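Local coordinates for protein cytosine-specific methyltransferase (PDB 3G7U) that probably methylates carbon 5 of cytosine in DNA, taking the methyl group from S-adenosyl-L-methionine, at residues 15-20 against 331-336; 60-65 against 108-113; 98-103 against 117-122; 256-261 against 338-343; 266-271 against 275-280. All coordinates share one frame; numbering follows the deposited sequence.

Contact 1 (15-20 against 331-336)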
# COMPACT_ATOMS: atom_id res chain seq x y z
N LEU A 15 3.51 -0.32 1.44
CA LEU A 15 4.78 -0.88 0.96
C LEU A 15 5.60 -1.33 2.17
O LEU A 15 6.28 -2.34 2.09
CB LEU A 15 5.53 0.19 0.16
CG LEU A 15 6.76 -0.27 -0.59
CD1 LEU A 15 6.29 -1.16 -1.80
CD2 LEU A 15 7.49 0.97 -1.11
N SER A 16 5.50 -0.60 3.28
CA SER A 16 6.17 -0.98 4.54
C SER A 16 5.72 -2.34 5.03
O SER A 16 6.54 -3.18 5.47
CB SER A 16 5.87 0.02 5.66
OG SER A 16 6.65 1.19 5.50
N LEU A 17 4.42 -2.59 4.96
CA LEU A 17 3.88 -3.89 5.45
C LEU A 17 4.37 -5.00 4.53
O LEU A 17 4.72 -6.09 4.98
CB LEU A 17 2.35 -3.86 5.48
CG LEU A 17 1.70 -5.19 5.89
CD1 LEU A 17 2.30 -5.70 7.24
CD2 LEU A 17 0.17 -5.03 5.97
N GLY A 18 4.39 -4.72 3.23
CA GLY A 18 4.99 -5.66 2.27
C GLY A 18 6.44 -5.97 2.62
O GLY A 18 6.83 -7.14 2.64
N ALA A 19 7.22 -4.94 2.95
CA ALA A 19 8.63 -5.14 3.29
C ALA A 19 8.75 -5.99 4.53
O ALA A 19 9.55 -6.95 4.58
CB ALA A 19 9.33 -3.78 3.48
N ALA A 20 7.97 -5.66 5.55
CA ALA A 20 8.08 -6.31 6.86
C ALA A 20 7.68 -7.79 6.76
O ALA A 20 8.32 -8.68 7.34
CB ALA A 20 7.20 -5.57 7.91
N PRO A 331 -4.57 -6.21 5.86
CA PRO A 331 -5.16 -7.14 6.81
C PRO A 331 -6.16 -6.45 7.74
O PRO A 331 -6.08 -5.23 7.96
CB PRO A 331 -3.97 -7.60 7.64
CG PRO A 331 -2.93 -6.53 7.50
CD PRO A 331 -3.18 -5.83 6.21
N ASP A 332 -7.08 -7.22 8.31
CA ASP A 332 -8.06 -6.66 9.25
C ASP A 332 -7.50 -6.03 10.49
O ASP A 332 -8.17 -5.20 11.09
CB ASP A 332 -9.07 -7.73 9.69
CG ASP A 332 -10.16 -7.95 8.70
OD1 ASP A 332 -10.26 -7.20 7.70
OD2 ASP A 332 -10.99 -8.87 8.93
N TRP A 333 -6.28 -6.41 10.88
CA TRP A 333 -5.63 -5.84 12.07
C TRP A 333 -4.91 -4.50 11.83
O TRP A 333 -4.47 -3.86 12.77
CB TRP A 333 -4.67 -6.87 12.73
CG TRP A 333 -3.65 -7.50 11.80
CD1 TRP A 333 -3.75 -8.70 11.18
CD2 TRP A 333 -2.36 -6.94 11.39
NE1 TRP A 333 -2.61 -8.96 10.44
CE2 TRP A 333 -1.75 -7.91 10.55
CE3 TRP A 333 -1.68 -5.75 11.68
CZ2 TRP A 333 -0.48 -7.70 9.97
CZ3 TRP A 333 -0.42 -5.54 11.11
CH2 TRP A 333 0.16 -6.51 10.26
N PHE A 334 -4.85 -4.07 10.57
CA PHE A 334 -4.24 -2.79 10.22
C PHE A 334 -5.24 -1.69 10.59
O PHE A 334 -6.41 -1.77 10.25
CB PHE A 334 -3.87 -2.77 8.73
CG PHE A 334 -2.87 -1.72 8.37
CD1 PHE A 334 -1.49 -2.04 8.33
CD2 PHE A 334 -3.27 -0.41 8.12
CE1 PHE A 334 -0.53 -1.06 8.03
CE2 PHE A 334 -2.30 0.58 7.80
CZ PHE A 334 -0.95 0.23 7.76
N ARG A 335 -4.77 -0.65 11.28
CA ARG A 335 -5.67 0.35 11.81
C ARG A 335 -5.52 1.65 11.05
O ARG A 335 -4.41 2.14 10.89
CB ARG A 335 -5.34 0.60 13.28
CG ARG A 335 -6.39 1.45 14.00
CD ARG A 335 -6.05 1.51 15.50
NE ARG A 335 -7.03 2.33 16.21
CZ ARG A 335 -7.28 2.24 17.51
NH1 ARG A 335 -6.64 1.33 18.24
NH2 ARG A 335 -8.21 3.03 18.08
N PHE A 336 -6.63 2.20 10.57
CA PHE A 336 -6.56 3.46 9.79
C PHE A 336 -7.08 4.61 10.61
O PHE A 336 -7.58 4.42 11.72
CB PHE A 336 -7.40 3.33 8.50
CG PHE A 336 -6.86 2.32 7.56
CD1 PHE A 336 -5.87 2.67 6.67
CD2 PHE A 336 -7.27 0.98 7.64
CE1 PHE A 336 -5.29 1.70 5.84
CE2 PHE A 336 -6.70 -0.00 6.80
CZ PHE A 336 -5.73 0.37 5.89
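Leu17 meets Pro331, Trp333 and Phe334 in a small, buried and wholly apolar contact, where helix 14-22 of the Rossmann-like methyltransferase fold faces the loop between helices 321-328 and 340-348. One leucine does the work for its segment, and its two methyl branches divide the task. CD2 of Leu17 points at the rim of the proline ring, 3.5 Å from Pro331 CD, tighter than usual for two carbons. The same methyl comes within 4.2 Å of CD1 of Phe334. The other branch, CD1, approaches the outer corner of the indole obliquely, 3.8 Å from Trp333 CH2. With CG anti to the backbone N (chi1 176°), Leu17 extends straight off the helix toward the loop. On the far segment a type I beta turn from Pro331 to Phe334, closed by Phe334 N bonding to Pro331 O, gathers the three partners, and Pro331 CG lies over one face of the indole. Trp333 sends its NE1 elsewhere, to Gly232 O, while Pro353 of helix 353-367 also touches Leu17. With only carbon meeting carbon, the contact has no directional bond to fix its geometry; it probably rests on close fit and the exclusion of water.

Contact 2 (60-65 against 108-113)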
# COMPACT_ATOMS: atom_id res chain seq x y z
N GLU A 60 23.95 12.27 5.14
CA GLU A 60 24.54 12.58 6.46
C GLU A 60 23.47 12.91 7.50
O GLU A 60 23.57 12.53 8.66
CB GLU A 60 25.55 13.73 6.37
CG GLU A 60 26.97 13.29 6.03
CD GLU A 60 27.55 12.25 7.04
OE1 GLU A 60 27.49 12.47 8.27
OE2 GLU A 60 28.07 11.22 6.58
N ILE A 61 22.43 13.61 7.06
CA ILE A 61 21.34 13.98 7.96
C ILE A 61 20.66 12.70 8.40
O ILE A 61 20.39 12.46 9.60
CB ILE A 61 20.36 14.96 7.24
CG1 ILE A 61 21.05 16.31 7.11
CG2 ILE A 61 19.07 15.16 8.03
CD1 ILE A 61 20.27 17.30 6.31
N ILE A 62 20.39 11.84 7.42
CA ILE A 62 19.76 10.54 7.72
C ILE A 62 20.56 9.65 8.67
O ILE A 62 20.01 9.05 9.60
CB ILE A 62 19.34 9.80 6.42
CG1 ILE A 62 18.13 10.54 5.83
CG2 ILE A 62 18.95 8.37 6.74
CD1 ILE A 62 17.79 10.20 4.37
N LYS A 63 21.87 9.56 8.45
CA LYS A 63 22.74 8.81 9.38
C LYS A 63 22.72 9.44 10.79
O LYS A 63 22.74 8.71 11.79
CB LYS A 63 24.17 8.73 8.84
CG LYS A 63 24.34 7.86 7.59
CD LYS A 63 25.62 8.28 6.82
CE LYS A 63 25.89 7.38 5.62
NZ LYS A 63 27.02 7.93 4.80
N GLY A 64 22.63 10.76 10.83
CA GLY A 64 22.46 11.54 12.07
C GLY A 64 21.20 11.21 12.83
O GLY A 64 21.20 11.18 14.05
N PHE A 65 20.10 10.95 12.11
CA PHE A 65 18.87 10.53 12.76
C PHE A 65 19.06 9.22 13.47
O PHE A 65 18.55 9.03 14.57
CB PHE A 65 17.75 10.31 11.73
CG PHE A 65 17.24 11.56 11.05
CD1 PHE A 65 17.42 12.84 11.57
CD2 PHE A 65 16.48 11.44 9.88
CE1 PHE A 65 16.92 13.97 10.92
CE2 PHE A 65 15.95 12.56 9.23
CZ PHE A 65 16.16 13.83 9.75
N SER A 108 21.57 7.43 -4.33
CA SER A 108 22.92 7.62 -4.82
C SER A 108 23.85 7.94 -3.64
O SER A 108 24.93 7.35 -3.51
CB SER A 108 22.93 8.80 -5.79
OG SER A 108 24.22 8.92 -6.35
N GLU A 109 23.38 8.83 -2.76
CA GLU A 109 24.15 9.26 -1.58
C GLU A 109 24.28 8.15 -0.55
O GLU A 109 25.33 7.98 0.09
CB GLU A 109 23.48 10.49 -0.95
CG GLU A 109 23.53 11.78 -1.79
CD GLU A 109 22.82 12.91 -1.08
OE1 GLU A 109 22.35 12.63 0.04
OE2 GLU A 109 22.75 14.05 -1.59
N LEU A 110 23.22 7.38 -0.34
CA LEU A 110 23.24 6.35 0.69
C LEU A 110 23.79 5.01 0.26
O LEU A 110 24.18 4.20 1.12
CB LEU A 110 21.88 6.16 1.35
CG LEU A 110 21.42 7.28 2.30
CD1 LEU A 110 19.91 7.24 2.57
CD2 LEU A 110 22.21 7.16 3.61
N GLN A 111 23.82 4.75 -1.05
CA GLN A 111 24.33 3.47 -1.57
C GLN A 111 23.75 2.20 -0.92
O GLN A 111 24.51 1.36 -0.45
CB GLN A 111 25.89 3.44 -1.55
CG GLN A 111 26.52 4.55 -2.39
CD GLN A 111 26.49 4.22 -3.87
OE1 GLN A 111 26.87 3.12 -4.26
NE2 GLN A 111 26.05 5.17 -4.69
N PRO A 112 22.40 2.03 -0.90
CA PRO A 112 21.89 0.80 -0.35
C PRO A 112 22.20 -0.41 -1.26
O PRO A 112 22.54 -0.20 -2.43
CB PRO A 112 20.36 1.03 -0.40
CG PRO A 112 20.16 1.99 -1.54
CD PRO A 112 21.33 2.93 -1.37
N LEU A 113 22.05 -1.62 -0.72
CA LEU A 113 22.18 -2.84 -1.54
C LEU A 113 21.14 -2.85 -2.67
O LEU A 113 21.42 -3.33 -3.75
CB LEU A 113 22.00 -4.09 -0.68
CG LEU A 113 23.04 -4.23 0.46
CD1 LEU A 113 22.81 -5.51 1.22
CD2 LEU A 113 24.50 -4.08 -0.05
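Leu110, the last helical residue of 94-110, puts its two methyl groups on two neighbours from helix 59-66, Ile62 and Lys63. All three side chains choose the same first torsion, with CG (CG1 in isoleucine) beside the backbone N and anti to the carbonyl carbon, yet they meet in different ways. Ile62 continues with CD1 extended (chi2 165°), which carries that methyl to 4.1 Å from Leu110 CD1; the two side chains cross at about a right angle, touching through their end methyls. Lys63 instead runs its extended chain past the leucine in the opposite direction, so that its methylene carbon CE rests 4.2 Å from Leu110 CD2. The aliphatic part of the lysine lies along the outer side of Leu110, while its ammonium lies on the exposed side, where Glu60 OE2, at 3.9 Å from Lys63 NZ, makes only a long salt bridge. Beyond Leu110 the chain leaves the helix at Gln111, whose positive phi marks the break. There the Gln111 side chain folds back, and NE2 donates to Ser108 O at 2.7 Å, in the carbonyl plane and on a lone pair, with Asp142 as a second acceptor. Around this partly buried junction, Ile62 also packs on Leu106 of helix 94-110, Leu110 on Ile75 of strand 74-77, and Glu109 OE1 accepts from Ala59 N at the start of helix 59-66.

Contact 3 (98-103 against 117-122)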
# COMPACT_ATOMS: atom_id res chain seq x y z
N GLN A 98 10.60 17.58 -8.73
CA GLN A 98 11.78 17.75 -7.87
C GLN A 98 11.87 16.63 -6.86
O GLN A 98 12.93 16.05 -6.70
CB GLN A 98 11.78 19.12 -7.18
CG GLN A 98 12.36 20.23 -8.07
CD GLN A 98 11.75 21.60 -7.78
OE1 GLN A 98 10.61 21.71 -7.33
NE2 GLN A 98 12.51 22.65 -8.06
N LEU A 99 10.77 16.30 -6.19
CA LEU A 99 10.79 15.20 -5.21
C LEU A 99 11.19 13.84 -5.78
O LEU A 99 11.85 13.02 -5.11
CB LEU A 99 9.46 15.10 -4.44
CG LEU A 99 9.14 16.29 -3.54
CD1 LEU A 99 7.70 16.25 -3.08
CD2 LEU A 99 10.10 16.40 -2.35
N TYR A 100 10.78 13.59 -7.03
CA TYR A 100 11.19 12.39 -7.76
C TYR A 100 12.70 12.25 -7.80
O TYR A 100 13.24 11.18 -7.51
CB TYR A 100 10.65 12.46 -9.21
CG TYR A 100 10.88 11.20 -10.00
CD1 TYR A 100 10.01 10.12 -9.89
CD2 TYR A 100 11.98 11.07 -10.87
CE1 TYR A 100 10.21 8.95 -10.58
CE2 TYR A 100 12.19 9.87 -11.58
CZ TYR A 100 11.28 8.83 -11.42
OH TYR A 100 11.43 7.63 -12.09
N MET A 101 13.36 13.34 -8.19
CA MET A 101 14.81 13.38 -8.30
C MET A 101 15.52 13.23 -6.95
O MET A 101 16.60 12.64 -6.89
CB MET A 101 15.25 14.69 -8.96
CG MET A 101 15.01 14.78 -10.49
SD MET A 101 15.81 13.47 -11.47
CE MET A 101 17.41 13.23 -10.68
N HIS A 102 14.90 13.74 -5.88
CA HIS A 102 15.45 13.61 -4.50
C HIS A 102 15.45 12.18 -4.01
O HIS A 102 16.34 11.79 -3.25
CB HIS A 102 14.67 14.48 -3.51
CG HIS A 102 14.92 15.95 -3.67
ND1 HIS A 102 16.18 16.50 -3.59
CD2 HIS A 102 14.08 16.97 -3.93
CE1 HIS A 102 16.09 17.80 -3.77
NE2 HIS A 102 14.83 18.12 -3.99
N PHE A 103 14.45 11.39 -4.41
CA PHE A 103 14.45 9.97 -4.09
C PHE A 103 15.75 9.35 -4.60
O PHE A 103 16.44 8.60 -3.89
CB PHE A 103 13.24 9.21 -4.70
CG PHE A 103 13.20 7.73 -4.38
CD1 PHE A 103 12.55 7.28 -3.25
CD2 PHE A 103 13.74 6.77 -5.27
CE1 PHE A 103 12.50 5.93 -2.97
CE2 PHE A 103 13.70 5.44 -4.99
CZ PHE A 103 13.08 5.00 -3.85
N ALA A 117 11.40 1.55 -6.18
CA ALA A 117 10.44 2.66 -6.28
C ALA A 117 9.17 2.15 -6.92
O ALA A 117 9.22 1.28 -7.79
CB ALA A 117 11.01 3.77 -7.12
N GLU A 118 8.04 2.64 -6.44
CA GLU A 118 6.74 2.28 -7.03
C GLU A 118 6.12 3.55 -7.58
O GLU A 118 6.25 4.63 -6.98
CB GLU A 118 5.83 1.59 -6.01
CG GLU A 118 5.45 2.41 -4.75
CD GLU A 118 4.26 3.38 -4.96
OE1 GLU A 118 3.94 4.16 -4.04
OE2 GLU A 118 3.63 3.34 -6.04
N ASN A 119 5.48 3.48 -8.75
CA ASN A 119 4.83 4.64 -9.32
C ASN A 119 3.50 4.19 -9.96
O ASN A 119 3.37 3.06 -10.37
CB ASN A 119 5.68 5.33 -10.38
CG ASN A 119 6.82 6.17 -9.80
OD1 ASN A 119 7.90 5.65 -9.59
ND2 ASN A 119 6.57 7.47 -9.56
N VAL A 120 2.54 5.09 -10.02
CA VAL A 120 1.29 4.82 -10.78
C VAL A 120 1.50 5.20 -12.24
O VAL A 120 2.39 6.00 -12.56
CB VAL A 120 0.11 5.63 -10.16
CG1 VAL A 120 -0.23 5.08 -8.79
CG2 VAL A 120 0.44 7.11 -10.09
N PRO A 121 0.67 4.65 -13.17
CA PRO A 121 0.71 5.12 -14.56
C PRO A 121 0.69 6.64 -14.69
O PRO A 121 0.02 7.31 -13.92
CB PRO A 121 -0.55 4.49 -15.16
CG PRO A 121 -0.63 3.16 -14.45
CD PRO A 121 -0.30 3.54 -13.01
N GLY A 122 1.45 7.16 -15.66
CA GLY A 122 1.69 8.58 -15.79
C GLY A 122 3.18 8.81 -15.87
O GLY A 122 3.66 9.71 -16.56
O HOH W 1 10.74 5.71 -10.09
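Ala117 and Asn119 face Phe103 and Tyr100 where helix 94-110 packs on strand 114-119, an inner strand of the mixed seven-stranded sheet of the Rossmann-like fold; the Glu118-Asn119-Val120 sequence matches the family's ENV motif. Ala117 comes first: its CB lies 3.8 Å from Phe103 CE2, approaching the ring obliquely. Glu118 turns from the helix and forms a salt bridge with Arg164 of the adjoining strand 163-171. Asn119 then faces the helix again. Its amide lies beside the edge of the Tyr100 ring, with ND2 near the ring plane and 4.1 Å from Tyr100 CE1, and the amide and ring planes are 52° apart. Both aromatic side chains stand with CG anti to the backbone N (Tyr100 chi1 -174°), which sends them from successive helical turns toward the strand. ND2 makes its weak hydrogen bond instead to Pro79 O, and the Asn119 side chain lies about 4 Å from that of Cys81, the predicted active-site residue, so the strand end borders the probable catalytic pocket. Tyr100 OH also binds a glycerol, probably from the crystallisation liquor. One water joins the polar ends: it donates to Asn119 OD1 at 2.9 Å and lies 2.9 Å from Tyr100 OH.

Contact 4 (256-261 against 338-343)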
# COMPACT_ATOMS: atom_id res chain seq x y z
N THR A 256 -17.82 1.40 9.33
CA THR A 256 -18.69 2.55 9.45
C THR A 256 -19.29 2.89 8.10
O THR A 256 -18.58 3.01 7.09
CB THR A 256 -17.96 3.79 10.09
OG1 THR A 256 -18.48 5.03 9.59
CG2 THR A 256 -16.50 3.73 9.90
N GLY A 257 -20.61 3.02 8.09
CA GLY A 257 -21.29 3.32 6.86
C GLY A 257 -21.51 4.80 6.65
O GLY A 257 -21.16 5.60 7.50
N THR A 258 -22.07 5.14 5.50
CA THR A 258 -22.42 6.51 5.15
C THR A 258 -23.95 6.57 5.07
O THR A 258 -24.59 5.67 4.52
CB THR A 258 -21.77 6.88 3.82
OG1 THR A 258 -20.35 6.87 3.97
CG2 THR A 258 -22.19 8.30 3.36
N LEU A 259 -24.54 7.59 5.66
CA LEU A 259 -25.97 7.80 5.51
C LEU A 259 -26.35 8.35 4.11
O LEU A 259 -25.89 9.44 3.74
CB LEU A 259 -26.44 8.75 6.61
CG LEU A 259 -27.93 9.04 6.69
CD1 LEU A 259 -28.71 7.78 7.03
CD2 LEU A 259 -28.14 10.17 7.74
N HIS A 260 -27.18 7.61 3.39
CA HIS A 260 -27.68 8.01 2.06
C HIS A 260 -29.17 8.36 2.12
O HIS A 260 -29.94 7.70 2.83
CB HIS A 260 -27.51 6.88 1.02
CG HIS A 260 -26.10 6.38 0.87
ND1 HIS A 260 -25.07 7.19 0.47
CD2 HIS A 260 -25.57 5.14 1.02
CE1 HIS A 260 -23.95 6.49 0.39
NE2 HIS A 260 -24.23 5.24 0.73
N SER A 261 -29.61 9.34 1.33
CA SER A 261 -31.06 9.58 1.17
C SER A 261 -31.74 8.37 0.53
O SER A 261 -31.08 7.57 -0.13
CB SER A 261 -31.29 10.82 0.34
OG SER A 261 -30.93 10.56 -0.99
N VAL A 338 -9.60 7.33 12.03
CA VAL A 338 -11.00 7.14 12.42
C VAL A 338 -12.05 7.63 11.41
O VAL A 338 -13.13 7.02 11.28
CB VAL A 338 -11.33 7.73 13.84
CG1 VAL A 338 -10.68 6.90 14.93
CG2 VAL A 338 -10.91 9.20 13.96
N THR A 339 -11.74 8.70 10.67
CA THR A 339 -12.74 9.28 9.78
C THR A 339 -12.71 8.57 8.45
O THR A 339 -11.63 8.12 8.04
CB THR A 339 -12.44 10.78 9.50
OG1 THR A 339 -11.16 10.88 8.87
CG2 THR A 339 -12.42 11.61 10.80
N LYS A 340 -13.88 8.47 7.80
CA LYS A 340 -14.01 7.87 6.48
C LYS A 340 -13.20 8.65 5.45
O LYS A 340 -12.53 8.07 4.62
CB LYS A 340 -15.47 7.83 6.05
CG LYS A 340 -16.28 6.76 6.75
CD LYS A 340 -17.74 6.79 6.30
CE LYS A 340 -18.53 7.86 7.06
NZ LYS A 340 -18.61 7.59 8.52
N TRP A 341 -13.29 9.97 5.53
CA TRP A 341 -12.59 10.86 4.64
C TRP A 341 -11.09 10.52 4.57
O TRP A 341 -10.53 10.34 3.48
CB TRP A 341 -12.78 12.30 5.15
CG TRP A 341 -11.86 13.23 4.49
CD1 TRP A 341 -10.65 13.68 4.97
CD2 TRP A 341 -12.01 13.77 3.19
NE1 TRP A 341 -10.05 14.48 4.03
CE2 TRP A 341 -10.87 14.56 2.94
CE3 TRP A 341 -13.01 13.67 2.21
CZ2 TRP A 341 -10.70 15.26 1.74
CZ3 TRP A 341 -12.84 14.36 1.02
CH2 TRP A 341 -11.69 15.15 0.80
N HIS A 342 -10.45 10.45 5.73
CA HIS A 342 -9.01 10.20 5.78
C HIS A 342 -8.66 8.76 5.47
O HIS A 342 -7.74 8.53 4.72
CB HIS A 342 -8.40 10.62 7.12
CG HIS A 342 -8.29 12.10 7.27
ND1 HIS A 342 -7.57 12.88 6.39
CD2 HIS A 342 -8.84 12.95 8.17
CE1 HIS A 342 -7.67 14.15 6.75
NE2 HIS A 342 -8.43 14.22 7.83
N SER A 343 -9.42 7.81 6.02
CA SER A 343 -9.08 6.40 5.82
C SER A 343 -9.17 6.02 4.33
O SER A 343 -8.31 5.32 3.83
CB SER A 343 -9.93 5.51 6.73
OG SER A 343 -11.33 5.71 6.49
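Two bends in the chain of Lys340, at chi3 (-82°) and chi4 (-63°), curl its ammonium round to meet Thr256 and Gly257 of strand 256-258. This holds for the conformer described, one of two modelled for the lysine. Up to CD the lysine runs out from the first turn of helix 340-348; beyond it the end turns sharply, and NZ settles against the strand. Its main partner outside the contact is Asn207 OD1, from the neighbouring strand. Of the two bonds across the contact, the shorter is to the hydroxyl of Thr256, with Lys340 NZ donating to OG1 at 2.8 Å. The chi1 of Thr256, 149°, lies about 30° off a staggered position, and in this rotation OG1 faces the lysine. A second bond, to Gly257 O at 3.4 Å from Lys340 NZ, is weak. With no carboxylate among these acceptors, the charge of the buried ammonium is probably stabilised by dipoles alone. Thr258 touches the lysine lower down, its OG1 lying 3.5 Å from Lys340 CD, as the two side chains cross obliquely. The helix itself is capped just before Lys340: Thr339 is the N-cap, and its OG1 accepts from His342 N at 3.2 Å. The contact therefore ties the start of one helix to the small parallel sheet of strands 205-207 and 256-258, whose backbones bond through Gly257 to Asp205 and Asn207. Pro321, at the start of helix 321-328, packs on the same lysine, and Gln209 makes a weak bond to Trp341 N.

Contact 5 (266-271 against 275-280)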
# COMPACT_ATOMS: atom_id res chain seq x y z
N GLU A 266 -32.40 3.96 -3.29
CA GLU A 266 -33.21 3.23 -4.27
C GLU A 266 -32.49 3.14 -5.62
O GLU A 266 -32.53 2.12 -6.30
CB GLU A 266 -34.60 3.86 -4.40
CG GLU A 266 -35.60 3.30 -3.38
CD GLU A 266 -36.78 4.25 -3.08
OE1 GLU A 266 -36.95 5.28 -3.78
OE2 GLU A 266 -37.53 3.95 -2.12
N ARG A 267 -31.78 4.20 -5.96
CA ARG A 267 -30.98 4.22 -7.15
C ARG A 267 -29.85 3.17 -7.06
O ARG A 267 -29.62 2.45 -8.03
CB ARG A 267 -30.41 5.60 -7.33
CG ARG A 267 -30.38 6.09 -8.75
CD ARG A 267 -30.08 7.55 -8.78
NE ARG A 267 -28.72 7.84 -8.35
CZ ARG A 267 -28.40 8.86 -7.56
NH1 ARG A 267 -29.35 9.68 -7.12
NH2 ARG A 267 -27.14 9.06 -7.20
N TYR A 268 -29.19 3.07 -5.90
CA TYR A 268 -28.11 2.09 -5.73
C TYR A 268 -28.65 0.66 -5.71
O TYR A 268 -28.04 -0.24 -6.29
CB TYR A 268 -27.30 2.35 -4.44
CG TYR A 268 -26.47 3.60 -4.42
CD1 TYR A 268 -26.25 4.38 -5.56
CD2 TYR A 268 -25.87 4.02 -3.22
CE1 TYR A 268 -25.47 5.52 -5.51
CE2 TYR A 268 -25.08 5.18 -3.17
CZ TYR A 268 -24.89 5.91 -4.32
OH TYR A 268 -24.14 7.05 -4.25
N ALA A 269 -29.78 0.46 -5.04
CA ALA A 269 -30.44 -0.86 -5.04
C ALA A 269 -30.76 -1.35 -6.45
O ALA A 269 -30.80 -2.55 -6.69
CB ALA A 269 -31.72 -0.82 -4.21
N SER A 270 -30.94 -0.41 -7.38
CA SER A 270 -31.34 -0.78 -8.72
C SER A 270 -30.15 -1.09 -9.63
O SER A 270 -30.33 -1.57 -10.75
CB SER A 270 -32.26 0.29 -9.31
OG SER A 270 -33.51 0.29 -8.62
N LEU A 271 -28.93 -0.85 -9.14
CA LEU A 271 -27.74 -1.10 -9.96
C LEU A 271 -27.45 -2.59 -10.13
O LEU A 271 -27.52 -3.38 -9.19
CB LEU A 271 -26.52 -0.35 -9.39
CG LEU A 271 -26.58 1.18 -9.39
CD1 LEU A 271 -25.35 1.75 -8.70
CD2 LEU A 271 -26.68 1.76 -10.82
N GLU A 275 -22.41 -1.94 -12.82
CA GLU A 275 -23.05 -0.74 -13.35
C GLU A 275 -22.61 0.53 -12.64
O GLU A 275 -22.54 0.58 -11.42
CB GLU A 275 -24.58 -0.88 -13.32
CG GLU A 275 -25.32 0.09 -14.21
CD GLU A 275 -26.84 -0.00 -14.10
OE1 GLU A 275 -27.38 -1.04 -13.62
OE2 GLU A 275 -27.49 0.98 -14.49
N THR A 276 -22.34 1.56 -13.42
CA THR A 276 -21.98 2.85 -12.90
C THR A 276 -23.27 3.64 -12.76
O THR A 276 -24.11 3.64 -13.67
CB THR A 276 -21.00 3.53 -13.84
OG1 THR A 276 -19.92 2.63 -14.11
CG2 THR A 276 -20.44 4.78 -13.23
N ASP A 277 -23.46 4.28 -11.61
CA ASP A 277 -24.61 5.13 -11.39
C ASP A 277 -24.44 6.37 -12.25
O ASP A 277 -23.45 7.08 -12.11
CB ASP A 277 -24.71 5.52 -9.92
CG ASP A 277 -25.89 6.43 -9.63
OD1 ASP A 277 -27.04 5.95 -9.77
OD2 ASP A 277 -25.67 7.60 -9.27
N LYS A 278 -25.39 6.63 -13.15
CA LYS A 278 -25.28 7.74 -14.11
C LYS A 278 -25.06 9.06 -13.39
O LYS A 278 -24.29 9.90 -13.84
CB LYS A 278 -26.51 7.82 -15.04
CG LYS A 278 -26.50 6.90 -16.28
CD LYS A 278 -26.47 5.41 -15.94
CE LYS A 278 -26.54 4.53 -17.17
NZ LYS A 278 -25.64 3.34 -17.08
N ILE A 279 -25.71 9.21 -12.23
CA ILE A 279 -25.67 10.46 -11.46
C ILE A 279 -24.42 10.65 -10.59
O ILE A 279 -23.72 11.65 -10.74
CB ILE A 279 -27.00 10.68 -10.67
CG1 ILE A 279 -28.15 10.93 -11.66
CG2 ILE A 279 -26.88 11.85 -9.71
CD1 ILE A 279 -29.53 10.53 -11.16
N SER A 280 -24.12 9.70 -9.69
CA SER A 280 -22.98 9.86 -8.77
C SER A 280 -21.65 9.38 -9.35
O SER A 280 -20.58 9.72 -8.83
CB SER A 280 -23.24 9.15 -7.43
OG SER A 280 -23.14 7.74 -7.54
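The guanidinium of Arg267 is held at its edge by the carboxylate of Asp277 and covered on one face by Ile279, whose CB and CG2 lie over it. This is a side-on, two-pronged salt bridge, combined with an Asx motif on the acceptor side. NE of Arg267 donates to Asp277 OD1 at 2.9 Å, within the guanidinium plane and on the syn side of the oxygen, with an N-H...O angle of 159°. NH2 donates to Asp277 OD2, also at 2.9 Å, but more bent (141°) and tilted from the guanidinium plane. The two planes lie 20° apart. Tyr268 meets the same neighbourhood with its ring edge, near which lie Asp277 CG and Ser280 OG, the latter 3.5 Å from Tyr268 OH; its ring also meets His260 edge-to-face.

Around this polar centre Leu271 adds an apolar flank. Its CD1 reaches Asp277 CB at 4.0 Å, and the Leu271 and Glu275 side chains cross at about a right angle, with Leu271 CD2 3.7 Å from Glu275 CD. Glu275 OE1 itself accepts from Ser272 N in the connecting loop. Together these contacts fold the loop after helix 262-269 back against the end of that helix. With its CG anti to the backbone N, Asp277 presents both oxygens, and OD2 serves three donors, which should favour the charged carboxylate. On its anti side OD2 accepts from Ser280 OG at 3.1 Å and, almost straight, from Ser280 N at a short 2.6 Å in the model.

In the fold
Contacts 2 and 3 lie at the helices and central sheet of the Rossmann-like fold, contacts 4 and 5 around the small parallel sheet and helix 262-269. Contacts 2 and 3 share helix 94-110, with centres 19 Å apart, and alternate along the chain; contact 3 sets the helix on strand 114-119, whereas contact 2 joins its end to helix 59-66. Contacts 2, 3 and 5 are nested within the long closure of contact 1. Contact 4 crosses contact 1 in sequence and touches it where Phe336 packs on Ser343; contact 5 meets contact 4 through His260 and Tyr268. Contacts 1 and 4 thus probably tie the C-terminal part to the N-terminal helix and the small sheet, while contact 3 alone borders the predicted active site.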